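Local atomic coordinates of AB hydrolase-1 domain-containing protein (Parabacteroides distasonis, PDB entry 4Q34), a protein that is probably an esterase of the alpha/beta hydrolase family, with its natural substrate unknown. Residues 169-174 with 192-197; 46-51 with 165-170; 205-210 with 229-234; 185-190 with 235-240; 101-106 with 144-149. All blocks are in the same frame, centred on the assembly; numbering follows the deposited sequence.

Interaction 1: residues 169-174 with 192-197; sequences PGVFIT and IKAIAS
Pro169 meets Lys193 just ahead of the paired strands, its CB 3.8 Å from CG of the lysine, whose aliphatic chain is bent beside the ring. At Gly170 the pairing begins: Lys193 N donates to Gly170 O at 2.7 Å, nearly straight at 174° about the hydrogen. Val171 sends its side chain to the sheet face that also carries Ala194 and Ala196, which Leu317, Trp316 and Leu313 of helix 306-319 cover. Phe172 bonds through N and O to the two residues flanking Ile195, as parallel strands do: its N gives to Ala194 O at 3.0 Å and its O accepts from Ala196 N at 2.9 Å. Strand 170-175, helix 178-185 and strand 192-198 form a beta-alpha-beta unit of the central alpha/beta hydrolase sheet; the turn between strand 170-175 and helix 178-185 is probably the nucleophile elbow of this fold. The Phe172 ring lies on the other face, with CD2 4.0 Å from Ile192 CD1, the two side chains meeting at a slant. Thr174 CG2 sits 3.8 Å above the plane of the Phe172 ring, over its centre. Ile173 adds a CA-H...O contact to Ala196 O, the same oxygen that accepts Thr174 N at 2.8 Å. With chi1 at 70°, Thr174 OG1 stands between the backbone N and the carbonyl carbon and hydrogen-bonds Ser197 OG at 2.8 Å.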
# COMPACT_ATOMS: atom_id res chain seq x y z
N PRO A 169 -15.13 -15.83 10.63
CA PRO A 169 -14.82 -16.95 9.75
C PRO A 169 -14.69 -16.49 8.30
O PRO A 169 -15.54 -15.73 7.82
CB PRO A 169 -16.01 -17.88 9.95
CG PRO A 169 -16.36 -17.66 11.39
CD PRO A 169 -16.20 -16.17 11.58
N GLY A 170 -13.60 -16.90 7.65
CA GLY A 170 -13.34 -16.55 6.25
C GLY A 170 -12.48 -17.57 5.56
O GLY A 170 -12.09 -18.58 6.12
N VAL A 171 -12.17 -17.27 4.33
CA VAL A 171 -11.38 -18.14 3.49
C VAL A 171 -10.06 -17.45 3.22
O VAL A 171 -10.02 -16.25 2.90
CB VAL A 171 -12.11 -18.39 2.14
CG1 VAL A 171 -11.25 -19.23 1.21
CG2 VAL A 171 -13.46 -19.02 2.37
N PHE A 172 -8.96 -18.23 3.30
CA PHE A 172 -7.61 -17.71 3.15
C PHE A 172 -7.10 -18.14 1.78
O PHE A 172 -7.08 -19.34 1.47
CB PHE A 172 -6.68 -18.23 4.26
CG PHE A 172 -5.49 -17.36 4.59
CD1 PHE A 172 -5.32 -16.07 4.11
CD2 PHE A 172 -4.53 -17.84 5.48
CE1 PHE A 172 -4.24 -15.29 4.48
CE2 PHE A 172 -3.44 -17.06 5.86
CZ PHE A 172 -3.27 -15.80 5.35
N ILE A 173 -6.77 -17.15 0.96
CA ILE A 173 -6.26 -17.38 -0.40
C ILE A 173 -4.81 -16.91 -0.40
O ILE A 173 -4.57 -15.72 -0.20
CB ILE A 173 -7.02 -16.58 -1.48
CG1 ILE A 173 -8.54 -16.62 -1.23
CG2 ILE A 173 -6.65 -17.09 -2.88
CD1 ILE A 173 -9.12 -18.01 -1.33
N THR A 174 -3.87 -17.82 -0.65
CA THR A 174 -2.45 -17.55 -0.51
C THR A 174 -1.68 -17.80 -1.78
O THR A 174 -2.15 -18.47 -2.72
CB THR A 174 -1.82 -18.36 0.65
OG1 THR A 174 -1.76 -19.75 0.32
CG2 THR A 174 -2.62 -18.16 1.97
N ILE A 192 -10.38 -19.65 10.14
CA ILE A 192 -10.10 -20.05 8.75
C ILE A 192 -11.00 -21.22 8.37
O ILE A 192 -10.87 -22.33 8.89
CB ILE A 192 -8.61 -20.38 8.52
CG1 ILE A 192 -7.81 -19.09 8.53
CG2 ILE A 192 -8.43 -21.09 7.16
CD1 ILE A 192 -6.32 -19.30 8.75
N LYS A 193 -11.90 -20.98 7.44
CA LYS A 193 -12.84 -22.02 7.02
C LYS A 193 -12.25 -22.95 5.93
O LYS A 193 -12.77 -24.04 5.72
CB LYS A 193 -14.14 -21.39 6.48
CG LYS A 193 -15.00 -20.64 7.50
CD LYS A 193 -15.76 -21.60 8.40
CE LYS A 193 -16.87 -22.34 7.65
NZ LYS A 193 -17.69 -23.11 8.64
N ALA A 194 -11.24 -22.47 5.22
CA ALA A 194 -10.70 -23.13 4.02
C ALA A 194 -9.51 -22.34 3.56
O ALA A 194 -9.37 -21.14 3.86
CB ALA A 194 -11.73 -23.24 2.89
N ILE A 195 -8.66 -23.02 2.82
CA ILE A 195 -7.46 -22.39 2.27
C ILE A 195 -7.32 -22.80 0.82
O ILE A 195 -7.36 -24.01 0.55
CB ILE A 195 -6.17 -22.81 3.00
CG1 ILE A 195 -6.20 -22.45 4.47
CG2 ILE A 195 -4.96 -22.18 2.33
CD1 ILE A 195 -5.10 -23.08 5.29
N ALA A 196 -7.18 -21.81 -0.06
CA ALA A 196 -6.78 -22.03 -1.45
C ALA A 196 -5.40 -21.41 -1.63
O ALA A 196 -5.22 -20.22 -1.34
CB ALA A 196 -7.75 -21.38 -2.42
N SER A 197 -4.47 -22.17 -2.17
CA SER A 197 -3.12 -21.69 -2.35
C SER A 197 -2.63 -21.84 -3.78
O SER A 197 -2.70 -22.95 -4.36
CB SER A 197 -2.16 -22.39 -1.38
OG SER A 197 -0.89 -21.77 -1.37

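Interaction 2: residues 46-51 with 165-170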
# COMPACT_ATOMS: atom_id res chain seq x y z
N LYS A 46 -21.45 -14.85 2.93
CA LYS A 46 -21.19 -15.06 4.35
C LYS A 46 -19.71 -15.00 4.76
O LYS A 46 -19.38 -14.50 5.83
CB LYS A 46 -21.74 -16.41 4.75
CG LYS A 46 -21.71 -16.62 6.25
CD LYS A 46 -22.36 -17.93 6.68
CE LYS A 46 -22.52 -17.92 8.19
NZ LYS A 46 -22.36 -19.28 8.76
N TYR A 47 -18.82 -15.50 3.92
CA TYR A 47 -17.42 -15.63 4.28
C TYR A 47 -16.58 -14.70 3.43
O TYR A 47 -16.65 -14.75 2.20
CB TYR A 47 -16.90 -17.06 4.13
CG TYR A 47 -17.68 -18.05 4.95
CD1 TYR A 47 -17.66 -18.02 6.33
CD2 TYR A 47 -18.51 -18.97 4.33
CE1 TYR A 47 -18.37 -18.94 7.08
CE2 TYR A 47 -19.24 -19.89 5.07
CZ TYR A 47 -19.17 -19.87 6.44
OH TYR A 47 -19.91 -20.78 7.15
N PRO A 48 -15.81 -13.82 4.09
CA PRO A 48 -14.91 -12.98 3.36
C PRO A 48 -13.72 -13.78 2.81
O PRO A 48 -13.39 -14.85 3.36
CB PRO A 48 -14.40 -11.99 4.43
CG PRO A 48 -14.60 -12.70 5.73
CD PRO A 48 -15.84 -13.49 5.53
N LEU A 49 -13.13 -13.24 1.76
CA LEU A 49 -11.87 -13.72 1.22
C LEU A 49 -10.70 -12.83 1.67
O LEU A 49 -10.75 -11.62 1.53
CB LEU A 49 -11.94 -13.77 -0.30
CG LEU A 49 -13.12 -14.48 -0.91
CD1 LEU A 49 -13.02 -14.42 -2.41
CD2 LEU A 49 -13.21 -15.93 -0.44
N VAL A 50 -9.65 -13.45 2.23
CA VAL A 50 -8.45 -12.79 2.67
C VAL A 50 -7.31 -13.28 1.78
O VAL A 50 -7.11 -14.48 1.65
CB VAL A 50 -8.16 -13.10 4.14
CG1 VAL A 50 -6.85 -12.46 4.55
CG2 VAL A 50 -9.33 -12.68 5.03
N PHE A 51 -6.59 -12.33 1.18
CA PHE A 51 -5.54 -12.64 0.21
C PHE A 51 -4.16 -12.36 0.76
O PHE A 51 -3.90 -11.25 1.24
CB PHE A 51 -5.78 -11.83 -1.07
CG PHE A 51 -7.04 -12.21 -1.81
CD1 PHE A 51 -7.05 -13.22 -2.74
CD2 PHE A 51 -8.21 -11.54 -1.58
CE1 PHE A 51 -8.18 -13.57 -3.43
CE2 PHE A 51 -9.36 -11.89 -2.26
CZ PHE A 51 -9.36 -12.90 -3.18
N ASP A 165 -9.23 -13.32 13.40
CA ASP A 165 -9.94 -13.16 14.67
C ASP A 165 -10.87 -11.95 14.67
O ASP A 165 -11.96 -11.99 15.27
CB ASP A 165 -8.95 -13.08 15.81
CG ASP A 165 -8.35 -14.45 16.17
OD1 ASP A 165 -8.80 -15.50 15.64
OD2 ASP A 165 -7.42 -14.44 17.00
N LYS A 166 -10.44 -10.89 14.04
CA LYS A 166 -11.19 -9.65 13.96
C LYS A 166 -12.43 -9.76 13.08
O LYS A 166 -13.50 -9.33 13.48
CB LYS A 166 -10.30 -8.52 13.44
CG LYS A 166 -10.94 -7.15 13.28
CD LYS A 166 -9.95 -6.15 12.67
CE LYS A 166 -10.63 -4.85 12.31
NZ LYS A 166 -11.14 -4.14 13.53
N ILE A 167 -12.27 -10.30 11.87
CA ILE A 167 -13.33 -10.24 10.88
C ILE A 167 -14.25 -11.44 10.87
O ILE A 167 -15.29 -11.42 10.19
CB ILE A 167 -12.79 -10.01 9.46
CG1 ILE A 167 -11.99 -11.20 8.92
CG2 ILE A 167 -11.96 -8.75 9.46
CD1 ILE A 167 -11.63 -11.02 7.46
N GLY A 168 -13.91 -12.48 11.60
CA GLY A 168 -14.75 -13.67 11.65
C GLY A 168 -14.38 -14.71 10.62
O GLY A 168 -13.36 -14.57 9.89
N PRO A 169 -15.13 -15.83 10.63
CA PRO A 169 -14.82 -16.95 9.75
C PRO A 169 -14.69 -16.49 8.30
O PRO A 169 -15.54 -15.73 7.82
CB PRO A 169 -16.01 -17.88 9.95
CG PRO A 169 -16.36 -17.66 11.39
CD PRO A 169 -16.20 -16.17 11.58
N GLY A 170 -13.60 -16.90 7.65
CA GLY A 170 -13.34 -16.55 6.25
C GLY A 170 -12.48 -17.57 5.56
O GLY A 170 -12.09 -18.58 6.12
O HOH W 1 -18.05 -15.01 8.27
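Ile167, with CG1 between its backbone N and carbonyl carbon (chi1 68°) and CD1 extended beyond it (chi2 172°), puts CD1 against both Pro48 and Val50. Val50 answers with CG2, the branch beside its own backbone N, which lies 3.7 Å from Ile167 CD1. Pro48 CG is 3.8 Å from the same Ile167 CD1, the two side chains running past each other in opposite directions. The proline also packs on backbone: Pro48 CD touches Pro169 O at 3.2 Å. An alanine at Pro48 would probably leave Ile167 CD1 with one apolar partner fewer and open a gap beside Pro169 O. Tyr47 brings the edge of its ring to that carbonyl, CD1 3.5 Å from Pro169 O and near the ring plane, while its CE1 lies 3.9 Å from Pro169 CB. Lys46 CG covers one ring face, over the centre. A water bridges the two segments, donating to Lys46 O at 2.8 Å and to Pro169 O at 2.6 Å. Pro48 O comes so near Gly170 that a side chain there would clash with it; Gly168, the first residue past the helix, has positive phi, and a CB on it would jam against the preceding carbonyl O. The contact thus fastens the turn from helix 153-167 into strand 170-175 onto the start of strand 49-52, its neighbour in the central sheet, with Tyr84 of strand 83-87 touching both Pro48 and Ile167.

Interaction 3: residues 205-210 with 229-234; sequences PFPEGQ and VPMSVF
Phe234 offers one ring face to Pro207, whose CD stands 3.5 Å above the ring centre and only 7° off the normal, a clear CH-pi contact. At the ring edge, near its plane, lies Pro205 O, 3.2 Å from Phe234 CE1; this carbonyl also accepts a hydrogen bond from the indole of Trp272. The two segments belong to a small parallel pair, strands 204-207 and 226-229, with the short helix 231-234 following the second strand. The whole unit is inserted in the chain between strands 192-198 and 242-246, a place where many alpha/beta hydrolases carry their cap. Pairing is brief. Val229 N donates to Phe206 O at 2.8 Å, and Val229 O receives Glu208 N at 3.0 Å in a bent bond, 139° at the hydrogen, with the donor tilted from the carbonyl plane. Beside this join Pro205 CB packs on Val229 CG1 at 3.8 Å. Beyond it a type II turn from Pro207 to Gln210 reverses the chain; the backbone angles of Gly209, with positive phi, call for glycine, as a CB would jam against the preceding carbonyl O. Pro207 is gripped from a second direction by the selenomethionine Met231, whose bent chain brings CE to 3.8 Å from Pro207 CB. Helix 231-234 starts after Pro230 at its N-cap. Glu208, extended beyond CG, brings its carboxylate near Pro230, and a water links the two segments there, donating to Glu208 OE1 at 2.9 Å and accepting from Met231 N at 3.0 Å.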
# COMPACT_ATOMS: atom_id res chain seq x y z
N PRO A 205 4.24 -29.13 6.12
CA PRO A 205 4.32 -29.90 7.33
C PRO A 205 3.95 -31.38 7.17
O PRO A 205 2.87 -31.72 6.70
CB PRO A 205 3.34 -29.18 8.28
CG PRO A 205 2.31 -28.66 7.34
CD PRO A 205 3.06 -28.26 6.10
N PHE A 206 4.85 -32.24 7.60
CA PHE A 206 4.61 -33.67 7.66
C PHE A 206 4.80 -34.19 9.09
O PHE A 206 5.55 -33.58 9.88
CB PHE A 206 5.60 -34.38 6.74
CG PHE A 206 5.35 -34.14 5.28
CD1 PHE A 206 5.93 -33.08 4.64
CD2 PHE A 206 4.56 -35.01 4.56
CE1 PHE A 206 5.73 -32.86 3.28
CE2 PHE A 206 4.31 -34.78 3.21
CZ PHE A 206 4.91 -33.72 2.57
N PRO A 207 4.17 -35.33 9.43
CA PRO A 207 4.39 -35.90 10.74
C PRO A 207 5.82 -36.33 10.94
O PRO A 207 6.47 -36.80 10.00
CB PRO A 207 3.50 -37.15 10.77
CG PRO A 207 2.66 -37.10 9.57
CD PRO A 207 3.29 -36.15 8.59
N GLU A 208 6.30 -36.15 12.16
CA GLU A 208 7.64 -36.56 12.53
C GLU A 208 7.82 -38.01 12.20
O GLU A 208 6.94 -38.83 12.49
CB GLU A 208 7.82 -36.33 14.04
CG GLU A 208 7.96 -34.85 14.35
CD GLU A 208 7.63 -34.45 15.80
OE1 GLU A 208 7.09 -35.28 16.54
OE2 GLU A 208 7.88 -33.27 16.17
N GLY A 209 8.94 -38.31 11.56
CA GLY A 209 9.25 -39.66 11.17
C GLY A 209 8.66 -40.12 9.85
O GLY A 209 8.96 -41.23 9.42
N GLN A 210 7.86 -39.27 9.20
CA GLN A 210 7.15 -39.59 7.96
C GLN A 210 7.48 -38.60 6.86
O GLN A 210 6.71 -38.45 5.94
CB GLN A 210 5.63 -39.53 8.19
CG GLN A 210 5.12 -40.43 9.29
CD GLN A 210 5.38 -41.87 8.98
OE1 GLN A 210 5.17 -42.32 7.86
NE2 GLN A 210 5.87 -42.60 9.96
N VAL A 229 6.49 -32.02 11.99
CA VAL A 229 5.64 -31.46 13.06
C VAL A 229 5.03 -32.63 13.84
O VAL A 229 4.93 -33.74 13.33
CB VAL A 229 4.53 -30.55 12.50
CG1 VAL A 229 5.11 -29.47 11.59
CG2 VAL A 229 3.49 -31.35 11.71
N PRO A 230 4.62 -32.40 15.09
CA PRO A 230 3.99 -33.49 15.81
C PRO A 230 2.70 -33.97 15.11
O PRO A 230 2.05 -33.19 14.41
CB PRO A 230 3.61 -32.85 17.18
CG PRO A 230 4.53 -31.66 17.28
CD PRO A 230 4.72 -31.16 15.90
N MSE A 231 2.36 -35.23 15.34
CA MSE A 231 1.18 -35.84 14.68
C MSE A 231 -0.05 -35.01 14.97
O MSE A 231 -0.86 -34.78 14.09
CB MSE A 231 1.05 -37.31 15.10
CG MSE A 231 -0.19 -37.99 14.50
SE MSE A 231 -0.11 -37.93 12.52
CE MSE A 231 0.97 -39.59 12.34
N SER A 232 -0.23 -34.54 16.20
CA SER A 232 -1.46 -33.77 16.48
C SER A 232 -1.55 -32.45 15.73
O SER A 232 -2.65 -31.96 15.45
CB SER A 232 -1.61 -33.51 18.01
OG SER A 232 -0.69 -32.53 18.44
N VAL A 233 -0.41 -31.88 15.37
CA VAL A 233 -0.35 -30.67 14.58
C VAL A 233 -0.65 -31.00 13.10
O VAL A 233 -1.44 -30.31 12.46
CB VAL A 233 1.01 -29.97 14.76
CG1 VAL A 233 1.13 -28.80 13.83
CG2 VAL A 233 1.15 -29.50 16.21
N PHE A 234 -0.05 -32.07 12.62
CA PHE A 234 -0.34 -32.54 11.25
C PHE A 234 -1.83 -32.75 11.06
O PHE A 234 -2.37 -32.35 10.03
CB PHE A 234 0.44 -33.81 10.95
CG PHE A 234 0.26 -34.31 9.53
CD1 PHE A 234 0.78 -33.59 8.46
CD2 PHE A 234 -0.42 -35.51 9.28
CE1 PHE A 234 0.66 -34.04 7.17
CE2 PHE A 234 -0.56 -35.97 7.95
CZ PHE A 234 -0.02 -35.23 6.92
O HOH W 2 4.71 -36.86 16.37

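Interaction 4: residues 185-190 with 235-240; sequences TLLKTR and MEYTKV
Leu186, Tyr237 and Leu187 carry this contact of the alpha/beta hydrolase fold, between the segment at the end of helix 178-185 and the one that follows helix 231-234; they lead into the neighbouring sheet strands 192-198 and 242-246. Leu186 has CG anti to its backbone N (chi1 -173°), which carries CG, and the two methyls on it, toward residues 235-240. Its CD2 lies 3.6 Å from Tyr237 CD1, the leucine and the tyrosine sliding past each other in opposite directions. Its CD1 meets Val240 CG2 tip to tip at 4.1 Å. Leu187 comes to the far end of the ring, crossing the tyrosine at about a right angle, with CD1 3.5 Å from Tyr237 OH. The other methyl, CD2, reaches Glu236 CB at 3.8 Å. The hydroxyl of Tyr237 is also hydrogen-bonded to Trp183 O in helix 178-185, which ties residues 235-240 to the helix that precedes Leu186. An alanine at Tyr237 would probably leave Trp183 O without this partner and open a gap beside Leu186 CD2 and Leu187. Within 235-240 Met235 O accepts two bonds from Thr238, from its N and from OG1, the latter at 2.7 Å. Glu236, its chain bent after CG, is held by a salt bridge: Lys239 NZ lies 2.6 Å from Glu236 OE1, approaching 42° out of the carboxylate plane.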
# COMPACT_ATOMS: atom_id res chain seq x y z
N THR A 185 -0.82 -19.95 10.02
CA THR A 185 -1.96 -19.17 10.50
C THR A 185 -3.09 -20.12 10.94
O THR A 185 -3.81 -19.84 11.93
CB THR A 185 -2.44 -18.20 9.44
OG1 THR A 185 -1.35 -17.41 8.96
CG2 THR A 185 -3.51 -17.26 9.99
N LEU A 186 -3.26 -21.25 10.24
CA LEU A 186 -4.29 -22.21 10.57
C LEU A 186 -4.21 -22.68 12.04
O LEU A 186 -5.23 -22.97 12.68
CB LEU A 186 -4.24 -23.40 9.58
CG LEU A 186 -5.39 -24.42 9.71
CD1 LEU A 186 -6.70 -23.81 9.25
CD2 LEU A 186 -5.12 -25.68 8.88
N LEU A 187 -3.00 -22.74 12.59
CA LEU A 187 -2.74 -23.24 13.91
C LEU A 187 -2.98 -22.18 14.97
O LEU A 187 -2.80 -22.45 16.16
CB LEU A 187 -1.27 -23.66 14.00
CG LEU A 187 -0.83 -24.68 12.93
CD1 LEU A 187 0.62 -25.02 13.22
CD2 LEU A 187 -1.69 -25.93 12.99
N LYS A 188 -3.39 -20.98 14.54
CA LYS A 188 -3.48 -19.80 15.41
C LYS A 188 -4.82 -19.12 15.47
O LYS A 188 -4.96 -18.13 16.18
CB LYS A 188 -2.52 -18.71 14.89
CG LYS A 188 -1.10 -19.12 14.95
CD LYS A 188 -0.21 -17.99 14.50
CE LYS A 188 1.17 -18.46 14.79
NZ LYS A 188 2.20 -17.45 14.59
N THR A 189 -5.79 -19.62 14.72
CA THR A 189 -7.11 -19.03 14.69
C THR A 189 -8.11 -20.13 14.41
O THR A 189 -7.78 -21.12 13.76
CB THR A 189 -7.20 -17.91 13.65
OG1 THR A 189 -8.52 -17.36 13.66
CG2 THR A 189 -6.97 -18.42 12.23
N ARG A 190 -9.33 -19.95 14.95
CA ARG A 190 -10.49 -20.78 14.64
C ARG A 190 -11.21 -20.36 13.37
O ARG A 190 -12.01 -21.11 12.83
CB ARG A 190 -11.48 -20.73 15.81
CG ARG A 190 -11.07 -21.53 17.04
CD ARG A 190 -11.41 -23.01 16.92
NE ARG A 190 -12.83 -23.29 17.13
CZ ARG A 190 -13.38 -24.49 16.99
NH1 ARG A 190 -12.62 -25.53 16.66
NH2 ARG A 190 -14.67 -24.65 17.20
N MSE A 235 -2.49 -33.32 12.08
CA MSE A 235 -3.94 -33.58 11.98
C MSE A 235 -4.76 -32.32 11.84
O MSE A 235 -5.90 -32.37 11.36
CB MSE A 235 -4.49 -34.38 13.18
CG MSE A 235 -3.89 -35.77 13.27
SE MSE A 235 -4.40 -36.95 11.74
CE MSE A 235 -6.36 -36.72 11.92
N GLU A 236 -4.22 -31.17 12.26
CA GLU A 236 -4.97 -29.92 12.09
C GLU A 236 -5.24 -29.60 10.63
O GLU A 236 -6.28 -29.02 10.32
CB GLU A 236 -4.32 -28.70 12.80
CG GLU A 236 -3.86 -28.90 14.24
CD GLU A 236 -4.95 -28.97 15.28
OE1 GLU A 236 -6.15 -28.87 14.91
OE2 GLU A 236 -4.59 -29.14 16.48
N TYR A 237 -4.40 -30.08 9.69
CA TYR A 237 -4.57 -29.79 8.28
C TYR A 237 -5.64 -30.67 7.61
O TYR A 237 -5.88 -30.54 6.42
CB TYR A 237 -3.22 -29.90 7.54
CG TYR A 237 -2.24 -28.90 8.14
CD1 TYR A 237 -2.30 -27.58 7.79
CD2 TYR A 237 -1.28 -29.29 9.05
CE1 TYR A 237 -1.47 -26.62 8.38
CE2 TYR A 237 -0.43 -28.36 9.63
CZ TYR A 237 -0.53 -27.03 9.30
OH TYR A 237 0.36 -26.12 9.86
N THR A 238 -6.25 -31.59 8.39
CA THR A 238 -7.34 -32.41 7.93
C THR A 238 -8.67 -31.75 8.17
O THR A 238 -9.68 -32.31 7.77
CB THR A 238 -7.41 -33.81 8.59
OG1 THR A 238 -7.79 -33.70 9.98
CG2 THR A 238 -6.09 -34.59 8.44
N LYS A 239 -8.68 -30.62 8.88
CA LYS A 239 -9.92 -30.11 9.47
C LYS A 239 -10.65 -29.06 8.62
O LYS A 239 -11.77 -28.72 8.95
CB LYS A 239 -9.60 -29.54 10.86
CG LYS A 239 -9.24 -30.66 11.86
CD LYS A 239 -8.86 -30.09 13.21
CE LYS A 239 -8.30 -31.18 14.12
NZ LYS A 239 -8.02 -30.64 15.47
N VAL A 240 -10.02 -28.57 7.55
CA VAL A 240 -10.66 -27.62 6.63
C VAL A 240 -10.34 -28.04 5.22
O VAL A 240 -9.28 -28.64 4.94
CB VAL A 240 -10.17 -26.17 6.83
CG1 VAL A 240 -10.43 -25.73 8.25
CG2 VAL A 240 -8.69 -26.05 6.50

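Interaction 5: residues 101-106 with 144-149; sequences VTISPA and MTPTIG
Val101 and Gly149 bring the two backbones together, their CA atoms 5.3 Å apart, whereas Ile103 and Pro146 are 7.5 Å apart at CA. Residues 101-103 form a short strand that pairs antiparallel with a strand of the second subunit, making a sheet across the interface; residues 144-149 lie in the loop between helices 134-142 and 153-167. No hydrogen bond joins the two segments. The loop bends at Ile148, the centre of an inverse gamma turn, and Gly149 follows with a positive phi of 145° and backbone angles that call for glycine. Along the strand the side chains alternate: Val101 and Ile103 point toward the loop, while Thr102 between them is hydrogen-bonded to Thr102 of the second subunit. Val101 packs on the turn, with CG1 3.6 Å from Gly149 N and also 3.8 Å from Ile148 CG2. Ile103 CG2 packs on Pro146 CB at 4.0 Å, the side chains crossing at about a right angle. Ile103 CD1 is also near Ile148 CD1, at 4.3 Å. Thr147 OG1 is hydrogen-bonded to Arg91, and Pro146 packs on Gly95 of the second subunit. Beyond the aliphatic pairs, the bent Ile103 chain, with chi2 at -62°, sets its CD1 just 3.3 Å from Thr147 O.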
# COMPACT_ATOMS: atom_id res chain seq x y z
N VAL A 101 17.51 -2.78 9.68
CA VAL A 101 17.76 -3.55 8.46
C VAL A 101 18.44 -2.67 7.41
O VAL A 101 18.21 -1.46 7.35
CB VAL A 101 16.44 -4.13 7.90
CG1 VAL A 101 15.48 -3.03 7.55
CG2 VAL A 101 16.71 -5.05 6.70
N THR A 102 19.29 -3.29 6.59
CA THR A 102 19.90 -2.62 5.45
C THR A 102 19.29 -3.23 4.19
O THR A 102 19.27 -4.46 4.04
CB THR A 102 21.42 -2.74 5.46
OG1 THR A 102 21.91 -2.05 6.60
CG2 THR A 102 22.01 -2.11 4.23
N ILE A 103 18.78 -2.36 3.33
CA ILE A 103 18.16 -2.73 2.09
C ILE A 103 19.08 -2.22 0.98
O ILE A 103 19.46 -1.06 1.00
CB ILE A 103 16.80 -2.03 1.93
CG1 ILE A 103 15.84 -2.35 3.08
CG2 ILE A 103 16.17 -2.39 0.59
CD1 ILE A 103 15.49 -3.78 3.19
N SER A 104 19.38 -3.05 -0.01
CA SER A 104 20.15 -2.65 -1.18
C SER A 104 19.52 -3.21 -2.44
O SER A 104 19.16 -4.39 -2.45
CB SER A 104 21.55 -3.23 -1.11
OG SER A 104 22.27 -2.62 -0.08
N PRO A 105 19.43 -2.41 -3.51
CA PRO A 105 18.93 -2.99 -4.77
C PRO A 105 19.77 -4.18 -5.23
O PRO A 105 20.98 -4.12 -5.13
CB PRO A 105 19.12 -1.85 -5.76
CG PRO A 105 18.96 -0.64 -4.93
CD PRO A 105 19.68 -0.97 -3.65
N ALA A 106 19.11 -5.22 -5.75
CA ALA A 106 19.76 -6.40 -6.30
C ALA A 106 19.39 -6.52 -7.77
O ALA A 106 18.22 -6.40 -8.13
CB ALA A 106 19.27 -7.64 -5.55
N MSE A 144 7.23 -5.33 -7.21
CA MSE A 144 8.06 -5.87 -6.15
C MSE A 144 8.32 -4.77 -5.14
O MSE A 144 8.37 -3.58 -5.49
CB MSE A 144 9.37 -6.38 -6.74
CG MSE A 144 9.16 -7.45 -7.79
SE MSE A 144 10.90 -7.87 -8.56
CE MSE A 144 10.24 -9.49 -9.49
N THR A 145 8.45 -5.15 -3.88
CA THR A 145 8.77 -4.21 -2.79
C THR A 145 9.57 -5.01 -1.74
O THR A 145 9.32 -6.19 -1.57
CB THR A 145 7.48 -3.54 -2.25
OG1 THR A 145 7.80 -2.31 -1.62
CG2 THR A 145 6.72 -4.39 -1.30
N PRO A 146 10.50 -4.36 -1.00
CA PRO A 146 11.38 -5.08 -0.11
C PRO A 146 10.79 -5.38 1.27
O PRO A 146 9.80 -4.77 1.67
CB PRO A 146 12.61 -4.17 -0.02
CG PRO A 146 12.00 -2.79 -0.19
CD PRO A 146 10.93 -2.96 -1.20
N THR A 147 11.36 -6.36 1.94
CA THR A 147 11.06 -6.68 3.33
C THR A 147 11.89 -5.81 4.23
O THR A 147 13.13 -5.82 4.18
CB THR A 147 11.31 -8.17 3.59
OG1 THR A 147 10.44 -8.94 2.74
CG2 THR A 147 11.12 -8.55 5.04
N ILE A 148 11.21 -5.08 5.11
CA ILE A 148 11.88 -4.13 6.00
C ILE A 148 12.17 -4.83 7.32
O ILE A 148 11.58 -4.55 8.38
CB ILE A 148 11.07 -2.82 6.17
CG1 ILE A 148 10.51 -2.32 4.82
CG2 ILE A 148 11.93 -1.75 6.81
CD1 ILE A 148 11.52 -2.23 3.69
N GLY A 149 13.09 -5.77 7.25
CA GLY A 149 13.41 -6.66 8.34
C GLY A 149 13.76 -8.03 7.79
O GLY A 149 14.22 -8.14 6.64

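Overall arrangement
Interactions 1 and 2 lie side by side in the central sheet, centres about 8 Å apart, sharing Pro169 and Gly170; Val171 N and Ile173 N probably hydrogen-bond to Pro48 O and Val50 O, which continues the sheet to strand 49-52. Interactions 1 and 4, centres about 10 Å apart, touch where Val240 packs on Ile192 and Lys193, and Thr185 on Ile192 and Phe172. Interaction 3 is nested in the chain loop closed by interaction 4 and touches it through Pro205 on Tyr237, so the inserted unit rests on the sheet's connections. Interactions 5 and 1 have centres about 28 Å apart, across the chain's centre; interaction 5 is nested within the loop closed by interaction 2, where the second subunit joins.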